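Local coordinates for conserved protein with 2 CBS domains (Pyrobaculum aerophilum, PDB 2RIH) that binds AMP through a pair of CBS domains and probably acts as a nucleotide-sensing module, at residues A92-K95 with M96-N100. Numbering follows the deposited sequence. Where two conformers were deposited one is given.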
ATOM      1  N   ALA A  92      -9.768  -4.230 -13.171  1.00 25.69           N
ATOM      2  CA  ALA A  92      -8.852  -4.356 -12.026  1.00 23.40           C
ATOM      3  C   ALA A  92      -9.149  -3.299 -10.969  1.00 23.46           C
ATOM      4  O   ALA A  92      -9.255  -3.619  -9.781  1.00 23.36           O
ATOM      5  CB  ALA A  92      -7.405  -4.255 -12.475  1.00 21.71           C
ATOM      6  N   ALA A  93      -9.283  -2.048 -11.411  1.00 21.64           N
ATOM      7  CA  ALA A  93      -9.622  -0.934 -10.534  1.00 23.97           C
ATOM      8  C   ALA A  93     -10.899  -1.216  -9.750  1.00 24.86           C
ATOM      9  O   ALA A  93     -10.940  -1.021  -8.541  1.00 22.98           O
ATOM     10  CB  ALA A  93      -9.783   0.354 -11.339  1.00 23.57           C
ATOM     11  N   GLU A  94     -11.934  -1.678 -10.449  1.00 27.15           N
ATOM     12  CA  GLU A  94     -13.204  -2.018  -9.812  1.00 28.42           C
ATOM     13  C   GLU A  94     -13.042  -3.132  -8.770  1.00 27.61           C
ATOM     14  O   GLU A  94     -13.551  -3.016  -7.651  1.00 26.29           O
ATOM     15  CB  GLU A  94     -14.248  -2.399 -10.869  1.00 30.88           C
ATOM     16  CG  GLU A  94     -15.686  -2.362 -10.372  1.00 33.37           C
ATOM     17  CD  GLU A  94     -16.095  -1.002  -9.810  1.00 36.86           C
ATOM     18  OE1 GLU A  94     -15.568   0.045 -10.269  1.00 39.95           O
ATOM     19  OE2 GLU A  94     -16.951  -0.983  -8.900  1.00 39.12           O
ATOM     20  N   LYS A  95     -12.319  -4.193  -9.116  1.00 28.05           N
ATOM     21  CA  LYS A  95     -12.045  -5.265  -8.147  1.00 28.77           C
ATOM     22  C   LYS A  95     -11.285  -4.742  -6.924  1.00 27.55           C
ATOM     23  O   LYS A  95     -11.577  -5.139  -5.799  1.00 28.84           O
ATOM     24  CB  LYS A  95     -11.291  -6.449  -8.780  1.00 31.56           C
ATOM     25  CG  LYS A  95     -12.185  -7.390  -9.587  1.00 34.34           C
ATOM     26  CD  LYS A  95     -11.935  -8.854  -9.243  1.00 34.88           C
ATOM     27  CE  LYS A  95     -12.925  -9.787  -9.945  1.00 36.14           C
ATOM     28  NZ  LYS A  95     -13.083 -11.102  -9.224  1.00 36.41           N
ATOM     29  N   MET A  96     -10.319  -3.852  -7.135  1.00 26.17           N
ATOM     30  CA  MET A  96      -9.605  -3.247  -6.013  1.00 25.23           C
ATOM     31  C   MET A  96     -10.566  -2.463  -5.130  1.00 24.84           C
ATOM     32  O   MET A  96     -10.536  -2.601  -3.911  1.00 22.78           O
ATOM     33  CB  MET A  96      -8.487  -2.321  -6.491  1.00 24.82           C
ATOM     34  CG  MET A  96      -7.286  -3.043  -7.007  1.00 25.46           C
ATOM     35  SD  MET A  96      -6.037  -1.898  -7.577  1.00 25.54           S
ATOM     36  CE  MET A  96      -5.126  -3.006  -8.645  1.00 23.83           C
ATOM     37  N   ARG A  97     -11.408  -1.641  -5.757  0.50 25.25           N
ATOM     38  CA  ARG A  97     -12.391  -0.818  -5.042  0.50 26.32           C
ATOM     39  C   ARG A  97     -13.392  -1.667  -4.265  0.50 25.88           C
ATOM     40  O   ARG A  97     -13.640  -1.423  -3.082  0.50 26.07           O
ATOM     41  CB  ARG A  97     -13.153   0.104  -6.018  0.50 26.86           C
ATOM     42  CG  ARG A  97     -14.313   0.879  -5.368  0.50 27.61           C
ATOM     43  CD  ARG A  97     -14.923   1.954  -6.279  0.50 28.60           C
ATOM     44  NE  ARG A  97     -16.050   1.484  -7.091  0.50 29.34           N
ATOM     45  CZ  ARG A  97     -17.313   1.360  -6.669  0.50 29.23           C
ATOM     46  NH1 ARG A  97     -17.656   1.644  -5.417  0.50 30.18           N
ATOM     47  NH2 ARG A  97     -18.249   0.934  -7.508  0.50 28.94           N
ATOM     48  N   ARG A  98     -13.966  -2.660  -4.939  1.00 25.35           N
ATOM     49  CA  ARG A  98     -15.035  -3.475  -4.354  1.00 26.42           C
ATOM     50  C   ARG A  98     -14.555  -4.465  -3.295  1.00 24.27           C
ATOM     51  O   ARG A  98     -15.326  -4.854  -2.432  1.00 26.74           O
ATOM     52  CB  ARG A  98     -15.828  -4.206  -5.448  1.00 26.10           C
ATOM     53  CG  ARG A  98     -16.523  -3.295  -6.465  1.00 28.13           C
ATOM     54  CD  ARG A  98     -17.346  -2.183  -5.815  1.00 31.10           C
ATOM     55  NE  ARG A  98     -18.168  -2.652  -4.695  1.00 32.92           N
ATOM     56  CZ  ARG A  98     -19.430  -3.060  -4.773  1.00 33.87           C
ATOM     57  NH1 ARG A  98     -20.084  -3.079  -5.939  1.00 37.84           N
ATOM     58  NH2 ARG A  98     -20.055  -3.459  -3.668  1.00 33.68           N
ATOM     59  N   HIS A  99     -13.297  -4.878  -3.359  1.00 25.75           N
ATOM     60  CA  HIS A  99     -12.742  -5.778  -2.341  1.00 26.43           C
ATOM     61  C   HIS A  99     -11.882  -5.062  -1.301  1.00 25.99           C
ATOM     62  O   HIS A  99     -11.366  -5.704  -0.393  1.00 24.26           O
ATOM     63  CB  HIS A  99     -11.967  -6.918  -3.003  1.00 28.14           C
ATOM     64  CG  HIS A  99     -12.851  -7.891  -3.717  1.00 29.93           C
ATOM     65  ND1 HIS A  99     -13.315  -9.046  -3.126  1.00 30.03           N
ATOM     66  CD2 HIS A  99     -13.391  -7.863  -4.960  1.00 31.29           C
ATOM     67  CE1 HIS A  99     -14.082  -9.699  -3.981  1.00 30.71           C
ATOM     68  NE2 HIS A  99     -14.149  -8.998  -5.099  1.00 31.52           N
ATOM     69  N   ASN A 100     -11.755  -3.740  -1.420  1.00 25.00           N
ATOM     70  CA  ASN A 100     -10.973  -2.924  -0.475  1.00 24.49           C
ATOM     71  C   ASN A 100      -9.509  -3.352  -0.402  1.00 24.90           C
ATOM     72  O   ASN A 100      -8.925  -3.439   0.685  1.00 22.35           O
ATOM     73  CB  ASN A 100     -11.616  -2.936   0.924  1.00 26.27           C
ATOM     74  CG  ASN A 100     -13.024  -2.376   0.927  1.00 25.64           C
ATOM     75  OD1 ASN A 100     -13.330  -1.451   0.179  1.00 26.58           O
ATOM     76  ND2 ASN A 100     -13.885  -2.924   1.780  1.00 25.33           N
TER
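The last turns of helix 89-99, the helix of the beta-alpha-beta unit between strands 82-84 and 103-107 of a CBS domain, bring Glu94 against Arg97 and Arg98. Four backbone bonds hold these turns: Met96 N to Ala92 O, Arg97 N to Ala93 O, Arg98 N to Glu94 O and His99 N to Lys95 O. Asn100 then takes positive phi and closes the helix in a Schellman motif. On the outer side, in one of two conformers of Arg97, Glu94 OE2 forms a salt bridge with Arg97 NH2 at 2.7 Å. The N-H...O angle is only 121°, so the hydrogen bond within it is weak. In this conformer the carboxylate and guanidinium planes are turned 68° apart. Glu94 CG stands anti to the backbone N (chi1 -162°), and the chain bends at chi2, which brings the carboxylate alongside Arg97. Arg98 lies alongside Glu94, pointing the same way. Its CD sits over the centre of that Arg97 guanidinium, 3.6 Å above the plane, and is also 3.3 Å from Glu94 OE2. With an alanine in place of Glu94, Arg97 would probably lose its acidic mate and turn more freely, and Arg98 CD its carboxylate neighbour. At the edge of the His99 ring, CD2 lies 3.4 Å from Lys95 O. On the inner side Met96 packs on Val104, Ile119 and Leu122. Met96 and Arg97 both reach Phe124 of the second subunit. The single carboxylate thus bridges Arg97 alone; Arg98 NE stays 4.7 Å from Glu94 OE2, and any offset of its charge would probably act through space.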